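Local coordinates for protein probable glycosidase crf1 (Neosartorya fumigata, PDB 6IBU) that cleaves chitin and transfers it to beta-1,6-glucan or to other chitin chains, cross-linking polysaccharides in the fungal cell wall and septa, at residues A59-F70 against P175-W186; A224-Y232 against G237-D245. All blocks are in the same frame, centred on the assembly; numbering follows the deposited sequence.

Overall arrangement
Contact 1 joins 59-70 to 175-186 near the middle of the GH16 domain, about 6 Å from the centre of the chain, whereas contact 2 is a small hairpin, 224-232 with 237-245, about 20 Å from that centre and only partly buried. Both are antiparallel, but contact 1 adds charge to its backbone ladders: two arginines, one of them chitin-binding, meet an aspartate and a backbone carbonyl. Contact 2 relies on aromatic and aliphatic side chains around a single pair of backbone bonds. Their centres lie about 16 Å apart, and they touch where Asn225 ND2 probably bonds Phe69 O and the hydroxyl oxygen of Tyr232 packs against Thr177 CB.

Contact 1 (A59-F70 against P175-W186); sequences APTIDTDFYFFF and PQTPMRLRLGSW
Thr61-Asp63 pairs antiparallel with Arg182-Gly184, the axes of strands 61-64 and 179-186 approaching to 4.7 Å at 177°; after a register shift of two, Phe68 and Met179 form a separate bridge. Asp63 and Arg182 extend alongside one another. Arg182 NE donates to Asp63 OD1 at 2.7 Å on its syn side, a salt bridge that probably helps orient this chitin-binding arginine, whose NH1 forms a second with Glu92 OE1. Arg180 CB sits over the Tyr67 ring, 4.1 Å from its centroid, in a CH-pi contact. Bends at chi2 and chi3 then set the guanidinium between Tyr67 CE1 on one face and Asp63 OD2 on the other, the latter well out of plane and acting through charge alone. Thr64 suits the break between ladders: with OG1 between its backbone N and carbonyl carbon (chi1 55°), it donates to Phe66 O and accepts from Leu181 N at 3.1 Å, standing in for a backbone partner. Opposite, Ile62 CG1 packs on Leu183 CB at 3.8 Å, a beta-branched and a gamma-branched aliphatic suited to the buried face. A water bridges Thr61 OG1 and Ser185 O. In this sheet of the GH16 beta-sandwich (jelly roll), strand 35-39 flanks 61-64 and strand 85-93 flanks 179-187, while Val219 and Ile221 of strand 212-223 cover Leu181, Phe66 and Phe68 from the other sheet.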
loop_
_atom_site.group_PDB
_atom_site.type_symbol
_atom_site.label_atom_id
_atom_site.label_comp_id
_atom_site.label_asym_id
_atom_site.label_seq_id
_atom_site.Cartn_x
_atom_site.Cartn_y
_atom_site.Cartn_z
ATOM N N ALA A 59 -4.808 -3.017 14.287
ATOM C CA ALA A 59 -4.166 -2.887 12.967
ATOM C C ALA A 59 -5.239 -3.100 11.907
ATOM O O ALA A 59 -5.168 -4.010 11.085
ATOM C CB ALA A 59 -3.043 -3.882 12.860
ATOM N N PRO A 60 -6.284 -2.263 11.897
ATOM C CA PRO A 60 -7.339 -2.390 10.900
ATOM C C PRO A 60 -6.781 -2.278 9.472
ATOM O O PRO A 60 -6.022 -1.382 9.202
ATOM C CB PRO A 60 -8.285 -1.220 11.202
ATOM C CG PRO A 60 -7.421 -0.248 11.983
ATOM C CD PRO A 60 -6.482 -1.123 12.790
ATOM N N THR A 61 -7.165 -3.218 8.615
ATOM C CA THR A 61 -6.638 -3.354 7.239
ATOM C C THR A 61 -7.746 -3.793 6.289
ATOM O O THR A 61 -8.587 -4.582 6.703
ATOM C CB THR A 61 -5.509 -4.386 7.180
ATOM O OG1 THR A 61 -4.638 -4.180 8.286
ATOM C CG2 THR A 61 -4.701 -4.273 5.913
ATOM N N ILE A 62 -7.707 -3.315 5.050
ATOM C CA ILE A 62 -8.517 -3.879 3.943
ATOM C C ILE A 62 -7.570 -4.195 2.789
ATOM O O ILE A 62 -6.628 -3.426 2.567
ATOM C CB ILE A 62 -9.665 -2.935 3.536
ATOM C CG1 ILE A 62 -9.175 -1.582 3.024
ATOM C CG2 ILE A 62 -10.653 -2.765 4.684
ATOM C CD1 ILE A 62 -10.283 -0.775 2.372
ATOM N N ASP A 63 -7.778 -5.346 2.149
ATOM C CA ASP A 63 -7.086 -5.788 0.915
ATOM C C ASP A 63 -8.119 -5.907 -0.205
ATOM O O ASP A 63 -9.237 -6.383 0.074
ATOM C CB ASP A 63 -6.493 -7.181 1.078
ATOM C CG ASP A 63 -5.286 -7.259 1.976
ATOM O OD1 ASP A 63 -4.690 -6.202 2.228
ATOM O OD2 ASP A 63 -4.945 -8.388 2.388
ATOM N N THR A 64 -7.756 -5.542 -1.430
ATOM C CA THR A 64 -8.557 -5.862 -2.632
ATOM C C THR A 64 -8.572 -7.384 -2.785
ATOM O O THR A 64 -7.554 -8.026 -2.526
ATOM C CB THR A 64 -8.039 -5.150 -3.887
ATOM O OG1 THR A 64 -6.657 -5.438 -4.096
ATOM C CG2 THR A 64 -8.238 -3.655 -3.822
ATOM N N ASP A 65 -9.718 -7.936 -3.145
ATOM C CA ASP A 65 -9.868 -9.375 -3.487
ATOM C C ASP A 65 -9.011 -9.670 -4.720
ATOM O O ASP A 65 -8.407 -10.736 -4.767
ATOM C CB ASP A 65 -11.324 -9.736 -3.787
ATOM C CG ASP A 65 -12.237 -9.784 -2.582
ATOM O OD1 ASP A 65 -11.727 -9.828 -1.429
ATOM O OD2 ASP A 65 -13.459 -9.757 -2.807
ATOM N N PHE A 66 -8.909 -8.710 -5.631
ATOM C CA PHE A 66 -8.241 -8.839 -6.944
ATOM C C PHE A 66 -6.814 -8.298 -6.879
ATOM O O PHE A 66 -6.465 -7.527 -5.964
ATOM C CB PHE A 66 -9.015 -8.058 -8.007
ATOM C CG PHE A 66 -9.301 -6.636 -7.599
ATOM C CD1 PHE A 66 -8.372 -5.633 -7.814
ATOM C CD2 PHE A 66 -10.492 -6.303 -6.971
ATOM C CE1 PHE A 66 -8.643 -4.323 -7.462
ATOM C CE2 PHE A 66 -10.757 -4.992 -6.599
ATOM C CZ PHE A 66 -9.838 -4.001 -6.856
ATOM N N TYR A 67 -6.021 -8.717 -7.867
ATOM C CA TYR A 67 -4.675 -8.202 -8.197
ATOM C C TYR A 67 -4.792 -7.489 -9.537
ATOM O O TYR A 67 -5.633 -7.884 -10.325
ATOM C CB TYR A 67 -3.645 -9.323 -8.331
ATOM C CG TYR A 67 -3.338 -10.041 -7.050
ATOM C CD1 TYR A 67 -4.284 -10.860 -6.453
ATOM C CD2 TYR A 67 -2.089 -9.951 -6.456
ATOM C CE1 TYR A 67 -4.010 -11.543 -5.280
ATOM C CE2 TYR A 67 -1.806 -10.628 -5.278
ATOM C CZ TYR A 67 -2.769 -11.428 -4.692
ATOM O OH TYR A 67 -2.490 -12.093 -3.541
ATOM N N PHE A 68 -3.988 -6.463 -9.761
ATOM C CA PHE A 68 -3.851 -5.797 -11.073
ATOM C C PHE A 68 -2.380 -5.891 -11.482
ATOM O O PHE A 68 -1.520 -6.072 -10.619
ATOM C CB PHE A 68 -4.452 -4.397 -11.008
ATOM C CG PHE A 68 -3.670 -3.367 -10.246
ATOM C CD1 PHE A 68 -3.686 -3.344 -8.869
ATOM C CD2 PHE A 68 -3.013 -2.352 -10.921
ATOM C CE1 PHE A 68 -2.980 -2.370 -8.183
ATOM C CE2 PHE A 68 -2.303 -1.392 -10.231
ATOM C CZ PHE A 68 -2.295 -1.392 -8.866
ATOM N N PHE A 69 -2.127 -5.859 -12.786
ATOM C CA PHE A 69 -0.800 -6.110 -13.386
ATOM C C PHE A 69 -0.427 -4.903 -14.218
ATOM O O PHE A 69 -0.809 -4.850 -15.403
ATOM C CB PHE A 69 -0.832 -7.377 -14.226
ATOM C CG PHE A 69 0.512 -7.865 -14.706
ATOM C CD1 PHE A 69 1.655 -7.651 -13.956
ATOM C CD2 PHE A 69 0.613 -8.571 -15.889
ATOM C CE1 PHE A 69 2.877 -8.135 -14.384
ATOM C CE2 PHE A 69 1.836 -9.065 -16.314
ATOM C CZ PHE A 69 2.960 -8.847 -15.556
ATOM N N PHE A 70 0.287 -3.976 -13.598
ATOM C CA PHE A 70 0.648 -2.633 -14.117
ATOM C C PHE A 70 -0.600 -1.769 -14.155
ATOM O O PHE A 70 -1.711 -2.297 -14.151
ATOM C CB PHE A 70 1.343 -2.707 -15.476
ATOM C CG PHE A 70 2.659 -3.432 -15.393
ATOM C CD1 PHE A 70 3.705 -2.848 -14.696
ATOM C CD2 PHE A 70 2.854 -4.685 -15.956
ATOM C CE1 PHE A 70 4.923 -3.487 -14.549
ATOM C CE2 PHE A 70 4.082 -5.322 -15.819
ATOM C CZ PHE A 70 5.115 -4.722 -15.120
ATOM N N PRO A 175 9.411 -3.709 -8.907
ATOM C CA PRO A 175 8.106 -4.338 -8.694
ATOM C C PRO A 175 7.444 -4.631 -10.044
ATOM O O PRO A 175 7.295 -3.725 -10.792
ATOM C CB PRO A 175 7.317 -3.298 -7.905
ATOM C CG PRO A 175 8.388 -2.479 -7.227
ATOM C CD PRO A 175 9.520 -2.415 -8.234
ATOM N N GLN A 176 7.153 -5.890 -10.362
ATOM C CA GLN A 176 6.724 -6.241 -11.735
ATOM C C GLN A 176 5.891 -7.511 -11.731
ATOM O O GLN A 176 5.843 -8.168 -12.761
ATOM C CB GLN A 176 7.930 -6.429 -12.653
ATOM C CG GLN A 176 8.881 -7.528 -12.202
ATOM C CD GLN A 176 10.132 -7.517 -13.052
ATOM O OE1 GLN A 176 10.144 -8.012 -14.181
ATOM N NE2 GLN A 176 11.198 -6.947 -12.520
ATOM N N THR A 177 5.248 -7.832 -10.622
ATOM C CA THR A 177 4.322 -8.979 -10.541
ATOM C C THR A 177 2.971 -8.429 -10.118
ATOM O O THR A 177 2.902 -7.320 -9.621
ATOM C CB THR A 177 4.878 -10.038 -9.598
ATOM O OG1 THR A 177 5.164 -9.425 -8.343
ATOM C CG2 THR A 177 6.123 -10.694 -10.145
ATOM N N PRO A 178 1.875 -9.186 -10.315
ATOM C CA PRO A 178 0.540 -8.658 -10.067
ATOM C C PRO A 178 0.449 -8.323 -8.576
ATOM O O PRO A 178 0.873 -9.111 -7.751
ATOM C CB PRO A 178 -0.419 -9.798 -10.426
ATOM C CG PRO A 178 0.458 -10.808 -11.185
ATOM C CD PRO A 178 1.869 -10.606 -10.690
ATOM N N MET A 179 -0.134 -7.179 -8.273
ATOM C CA MET A 179 -0.160 -6.669 -6.895
ATOM C C MET A 179 -1.586 -6.376 -6.476
ATOM O O MET A 179 -2.393 -6.032 -7.316
ATOM C CB MET A 179 0.687 -5.401 -6.771
ATOM C CG MET A 179 2.156 -5.720 -6.789
ATOM S SD MET A 179 3.212 -4.363 -6.303
ATOM C CE MET A 179 2.918 -3.201 -7.627
ATOM N N ARG A 180 -1.843 -6.494 -5.183
ATOM C CA ARG A 180 -3.134 -6.078 -4.617
ATOM C C ARG A 180 -2.898 -4.813 -3.798
ATOM O O ARG A 180 -1.749 -4.464 -3.524
ATOM C CB ARG A 180 -3.770 -7.252 -3.883
ATOM C CG ARG A 180 -3.103 -7.645 -2.583
ATOM C CD ARG A 180 -4.180 -8.120 -1.650
ATOM N NE ARG A 180 -4.123 -9.561 -1.514
ATOM C CZ ARG A 180 -5.163 -10.390 -1.460
ATOM N NH1 ARG A 180 -6.411 -9.950 -1.515
ATOM N NH2 ARG A 180 -4.932 -11.684 -1.345
ATOM N N LEU A 181 -3.966 -4.077 -3.531
ATOM C CA LEU A 181 -3.890 -2.830 -2.749
ATOM C C LEU A 181 -4.287 -3.154 -1.308
ATOM O O LEU A 181 -5.339 -3.752 -1.104
ATOM C CB LEU A 181 -4.808 -1.816 -3.431
ATOM C CG LEU A 181 -4.965 -0.466 -2.748
ATOM C CD1 LEU A 181 -3.633 0.267 -2.627
ATOM C CD2 LEU A 181 -5.982 0.361 -3.524
ATOM N N ARG A 182 -3.439 -2.801 -0.347
ATOM C CA ARG A 182 -3.715 -2.963 1.104
ATOM C C ARG A 182 -3.815 -1.558 1.700
ATOM O O ARG A 182 -2.945 -0.715 1.417
ATOM C CB ARG A 182 -2.631 -3.807 1.781
ATOM C CG ARG A 182 -2.106 -4.928 0.883
ATOM C CD ARG A 182 -1.415 -6.114 1.548
ATOM N NE ARG A 182 -2.056 -6.474 2.809
ATOM C CZ ARG A 182 -1.453 -7.074 3.826
ATOM N NH1 ARG A 182 -0.174 -7.405 3.744
ATOM N NH2 ARG A 182 -2.135 -7.332 4.928
ATOM N N LEU A 183 -4.862 -1.269 2.450
ATOM C CA LEU A 183 -4.958 0.012 3.185
ATOM C C LEU A 183 -5.021 -0.326 4.663
ATOM O O LEU A 183 -5.772 -1.238 5.027
ATOM C CB LEU A 183 -6.209 0.759 2.746
ATOM C CG LEU A 183 -6.239 1.148 1.280
ATOM C CD1 LEU A 183 -7.625 1.617 0.887
ATOM C CD2 LEU A 183 -5.199 2.223 1.012
ATOM N N GLY A 184 -4.319 0.437 5.489
ATOM C CA GLY A 184 -4.392 0.189 6.934
ATOM C C GLY A 184 -3.633 1.191 7.761
ATOM O O GLY A 184 -2.758 1.899 7.247
ATOM N N SER A 185 -3.959 1.194 9.040
ATOM C CA SER A 185 -3.248 1.953 10.088
ATOM C C SER A 185 -2.834 0.949 11.145
ATOM O O SER A 185 -3.477 -0.082 11.245
ATOM C CB SER A 185 -4.103 3.054 10.642
ATOM O OG SER A 185 -5.254 2.501 11.280
ATOM N N TRP A 186 -1.778 1.265 11.876
ATOM C CA TRP A 186 -1.198 0.388 12.911
ATOM C C TRP A 186 -0.219 1.194 13.756
ATOM O O TRP A 186 0.204 2.259 13.322
ATOM C CB TRP A 186 -0.503 -0.802 12.258
ATOM C CG TRP A 186 0.483 -0.440 11.200
ATOM C CD1 TRP A 186 0.200 -0.007 9.938
ATOM C CD2 TRP A 186 1.912 -0.556 11.275
ATOM N NE1 TRP A 186 1.354 0.172 9.231
ATOM C CE2 TRP A 186 2.418 -0.170 10.015
ATOM C CE3 TRP A 186 2.810 -0.975 12.265
ATOM C CZ2 TRP A 186 3.778 -0.153 9.731
ATOM C CZ3 TRP A 186 4.159 -0.956 11.990
ATOM C CH2 TRP A 186 4.632 -0.558 10.735
HETATM O O HOH W 1 -2.656 -2.206 9.421
#

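Contact 2 (A224-Y232 against G237-D245); sequences ANPAESYTY and GSWQSIKFD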
loop_
_atom_site.group_PDB
_atom_site.type_symbol
_atom_site.label_atom_id
_atom_site.label_comp_id
_atom_site.label_asym_id
_atom_site.label_seq_id
_atom_site.Cartn_x
_atom_site.Cartn_y
_atom_site.Cartn_z
ATOM N N ALA A 224 -3.676 -2.120 -16.267
ATOM C CA ALA A 224 -3.052 -2.063 -17.609
ATOM C C ALA A 224 -3.339 -3.374 -18.357
ATOM O O ALA A 224 -3.420 -3.342 -19.595
ATOM C CB ALA A 224 -1.557 -1.801 -17.482
ATOM N N ASN A 225 -3.488 -4.478 -17.623
ATOM C CA ASN A 225 -3.615 -5.847 -18.191
ATOM C C ASN A 225 -4.817 -6.557 -17.576
ATOM O O ASN A 225 -4.679 -7.551 -16.875
ATOM C CB ASN A 225 -2.307 -6.620 -17.998
ATOM C CG ASN A 225 -1.190 -6.005 -18.819
ATOM O OD1 ASN A 225 -1.091 -6.261 -20.017
ATOM N ND2 ASN A 225 -0.416 -5.111 -18.218
ATOM N N PRO A 226 -6.056 -6.117 -17.857
ATOM C CA PRO A 226 -7.222 -6.765 -17.277
ATOM C C PRO A 226 -7.210 -8.275 -17.551
ATOM O O PRO A 226 -6.906 -8.667 -18.653
ATOM C CB PRO A 226 -8.393 -6.121 -18.024
ATOM C CG PRO A 226 -7.858 -4.803 -18.532
ATOM C CD PRO A 226 -6.400 -5.066 -18.829
ATOM N N ALA A 227 -7.525 -9.083 -16.540
ATOM C CA ALA A 227 -7.594 -10.548 -16.644
ATOM C C ALA A 227 -8.415 -11.111 -15.491
ATOM O O ALA A 227 -8.493 -10.463 -14.415
ATOM C CB ALA A 227 -6.211 -11.114 -16.648
ATOM N N GLU A 228 -9.002 -12.280 -15.721
ATOM C CA GLU A 228 -9.770 -13.017 -14.691
ATOM C C GLU A 228 -8.776 -13.551 -13.658
ATOM O O GLU A 228 -9.172 -13.708 -12.497
ATOM C CB GLU A 228 -10.641 -14.098 -15.336
ATOM C CG GLU A 228 -11.925 -13.542 -15.950
ATOM C CD GLU A 228 -12.747 -14.524 -16.784
ATOM O OE1 GLU A 228 -12.829 -15.710 -16.388
ATOM O OE2 GLU A 228 -13.309 -14.107 -17.837
ATOM N N SER A 229 -7.527 -13.803 -14.056
ATOM C CA SER A 229 -6.487 -14.336 -13.143
ATOM C C SER A 229 -5.076 -14.230 -13.738
ATOM O O SER A 229 -4.924 -14.026 -14.939
ATOM C CB SER A 229 -6.795 -15.751 -12.783
ATOM O OG SER A 229 -6.378 -16.619 -13.823
ATOM N N TYR A 230 -4.076 -14.344 -12.874
ATOM C CA TYR A 230 -2.643 -14.289 -13.223
ATOM C C TYR A 230 -1.968 -15.526 -12.662
ATOM O O TYR A 230 -2.236 -15.880 -11.522
ATOM C CB TYR A 230 -1.968 -13.045 -12.661
ATOM C CG TYR A 230 -2.598 -11.744 -13.087
ATOM C CD1 TYR A 230 -2.458 -11.263 -14.374
ATOM C CD2 TYR A 230 -3.355 -11.011 -12.183
ATOM C CE1 TYR A 230 -3.034 -10.069 -14.742
ATOM C CE2 TYR A 230 -3.934 -9.810 -12.532
ATOM C CZ TYR A 230 -3.759 -9.338 -13.815
ATOM O OH TYR A 230 -4.341 -8.160 -14.155
ATOM N N THR A 231 -1.095 -16.126 -13.456
ATOM C CA THR A 231 -0.313 -17.319 -13.076
ATOM C C THR A 231 1.161 -16.966 -13.204
ATOM O O THR A 231 1.524 -16.434 -14.238
ATOM C CB THR A 231 -0.676 -18.509 -13.979
ATOM O OG1 THR A 231 -2.057 -18.804 -13.759
ATOM C CG2 THR A 231 0.192 -19.728 -13.729
ATOM N N TYR A 232 1.969 -17.273 -12.199
ATOM C CA TYR A 232 3.445 -17.206 -12.297
ATOM C C TYR A 232 3.913 -18.497 -12.972
ATOM O O TYR A 232 3.835 -19.550 -12.339
ATOM C CB TYR A 232 4.065 -17.065 -10.909
ATOM C CG TYR A 232 3.860 -15.761 -10.185
ATOM C CD1 TYR A 232 2.620 -15.371 -9.705
ATOM C CD2 TYR A 232 4.942 -14.955 -9.887
ATOM C CE1 TYR A 232 2.455 -14.201 -8.983
ATOM C CE2 TYR A 232 4.802 -13.783 -9.155
ATOM C CZ TYR A 232 3.549 -13.405 -8.704
ATOM O OH TYR A 232 3.390 -12.267 -7.970
ATOM N N GLY A 237 10.172 -14.580 -11.204
ATOM C CA GLY A 237 9.533 -13.395 -10.599
ATOM C C GLY A 237 9.509 -12.227 -11.568
ATOM O O GLY A 237 9.477 -11.079 -11.125
ATOM N N SER A 238 9.568 -12.508 -12.863
ATOM C CA SER A 238 9.653 -11.462 -13.894
ATOM C C SER A 238 8.236 -11.221 -14.368
ATOM O O SER A 238 7.435 -12.134 -14.293
ATOM C CB SER A 238 10.606 -11.830 -15.019
ATOM O OG SER A 238 9.997 -12.599 -16.054
ATOM N N TRP A 239 7.956 -10.028 -14.858
ATOM C CA TRP A 239 6.664 -9.686 -15.483
ATOM C C TRP A 239 6.430 -10.599 -16.685
ATOM O O TRP A 239 5.250 -10.919 -16.972
ATOM C CB TRP A 239 6.628 -8.182 -15.814
ATOM C CG TRP A 239 7.468 -7.692 -16.948
ATOM C CD1 TRP A 239 8.617 -6.958 -16.878
ATOM C CD2 TRP A 239 7.148 -7.802 -18.343
ATOM N NE1 TRP A 239 9.037 -6.612 -18.134
ATOM C CE2 TRP A 239 8.167 -7.127 -19.052
ATOM C CE3 TRP A 239 6.110 -8.418 -19.057
ATOM C CZ2 TRP A 239 8.174 -7.057 -20.440
ATOM C CZ3 TRP A 239 6.120 -8.350 -20.430
ATOM C CH2 TRP A 239 7.146 -7.692 -21.109
ATOM N N GLN A 240 7.518 -10.998 -17.354
ATOM C CA GLN A 240 7.482 -11.873 -18.553
ATOM C C GLN A 240 6.968 -13.253 -18.164
ATOM O O GLN A 240 6.366 -13.885 -19.021
ATOM C CB GLN A 240 8.853 -11.964 -19.217
ATOM C CG GLN A 240 9.307 -10.651 -19.862
ATOM C CD GLN A 240 10.189 -9.823 -18.958
ATOM O OE1 GLN A 240 10.037 -9.829 -17.739
ATOM N NE2 GLN A 240 11.123 -9.089 -19.551
ATOM N N SER A 241 7.125 -13.667 -16.911
ATOM C CA SER A 241 6.666 -14.994 -16.439
ATOM C C SER A 241 5.159 -14.986 -16.154
ATOM O O SER A 241 4.619 -16.081 -15.943
ATOM C CB SER A 241 7.448 -15.447 -15.241
ATOM O OG SER A 241 7.069 -14.746 -14.069
ATOM N N ILE A 242 4.470 -13.840 -16.178
ATOM C CA ILE A 242 3.041 -13.789 -15.741
ATOM C C ILE A 242 2.141 -14.165 -16.924
ATOM O O ILE A 242 2.142 -13.457 -17.913
ATOM C CB ILE A 242 2.672 -12.425 -15.127
ATOM C CG1 ILE A 242 3.578 -12.036 -13.956
ATOM C CG2 ILE A 242 1.214 -12.389 -14.724
ATOM C CD1 ILE A 242 3.657 -13.056 -12.855
ATOM N N LYS A 243 1.398 -15.259 -16.792
ATOM C CA LYS A 243 0.431 -15.750 -17.802
ATOM C C LYS A 243 -0.975 -15.274 -17.435
ATOM O O LYS A 243 -1.328 -15.310 -16.241
ATOM C CB LYS A 243 0.457 -17.284 -17.884
ATOM C CG LYS A 243 1.784 -17.893 -18.319
ATOM C CD LYS A 243 2.413 -17.254 -19.572
ATOM C CE LYS A 243 3.224 -18.233 -20.406
ATOM N NZ LYS A 243 4.232 -17.538 -21.237
ATOM N N PHE A 244 -1.744 -14.857 -18.441
ATOM C CA PHE A 244 -3.175 -14.504 -18.301
ATOM C C PHE A 244 -3.867 -14.486 -19.670
ATOM O O PHE A 244 -3.213 -14.228 -20.702
ATOM C CB PHE A 244 -3.297 -13.165 -17.576
ATOM C CG PHE A 244 -2.572 -12.027 -18.235
ATOM C CD1 PHE A 244 -1.230 -11.819 -17.983
ATOM C CD2 PHE A 244 -3.230 -11.164 -19.096
ATOM C CE1 PHE A 244 -0.552 -10.780 -18.599
ATOM C CE2 PHE A 244 -2.552 -10.115 -19.694
ATOM C CZ PHE A 244 -1.212 -9.930 -19.446
ATOM N N ASP A 245 -5.174 -14.764 -19.656
ATOM C CA ASP A 245 -6.061 -14.827 -20.850
ATOM C C ASP A 245 -6.617 -13.419 -21.113
ATOM O O ASP A 245 -5.845 -12.564 -21.537
ATOM C CB ASP A 245 -7.132 -15.912 -20.650
ATOM C CG ASP A 245 -8.338 -15.811 -21.568
ATOM O OD1 ASP A 245 -8.169 -15.338 -22.720
ATOM O OD2 ASP A 245 -9.443 -16.211 -21.119
#
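A beta hairpin near the C-terminal end of the chain pairs strand 229-232 with the short strand 242-243. Thr231 and Lys243 form its hydrogen-bonded antiparallel pair, Thr231 N giving to Lys243 O at 2.9 Å and Lys243 N to Thr231 O at 2.8 Å. Next to it, the non-hydrogen-bonded pair Tyr232 and Ile242 lets an aliphatic tip meet an aromatic face: the two side chains run alongside each other, and Ile242 CD1 rests 3.7 Å from the centroid of the Tyr232 ring, 11° off its normal. The other branch, CG2, lies anti to the backbone N and packs on Tyr230 CB. Tyr230 turns its ring edge toward the face of Phe244 in an offset edge-to-face pair, the planes 72° apart. Ala227, small enough to come close, puts its CB 3.7 Å from Phe244 CB, while Asn225, whose ND2 hydrogen-bonds Phe69 O, brings OD1 toward Phe244 CZ. Tyr230 OH hydrogen-bonds Asn225 O, from above the carbonyl plane, and Asn223 ND2, tying the ring to the loop before the strand. Strand 14-15 pairs with the other edge of 229-232 to make a three-stranded antiparallel sheet, and Tyr232 also touches Pro6 and Thr177 in neighbouring loops.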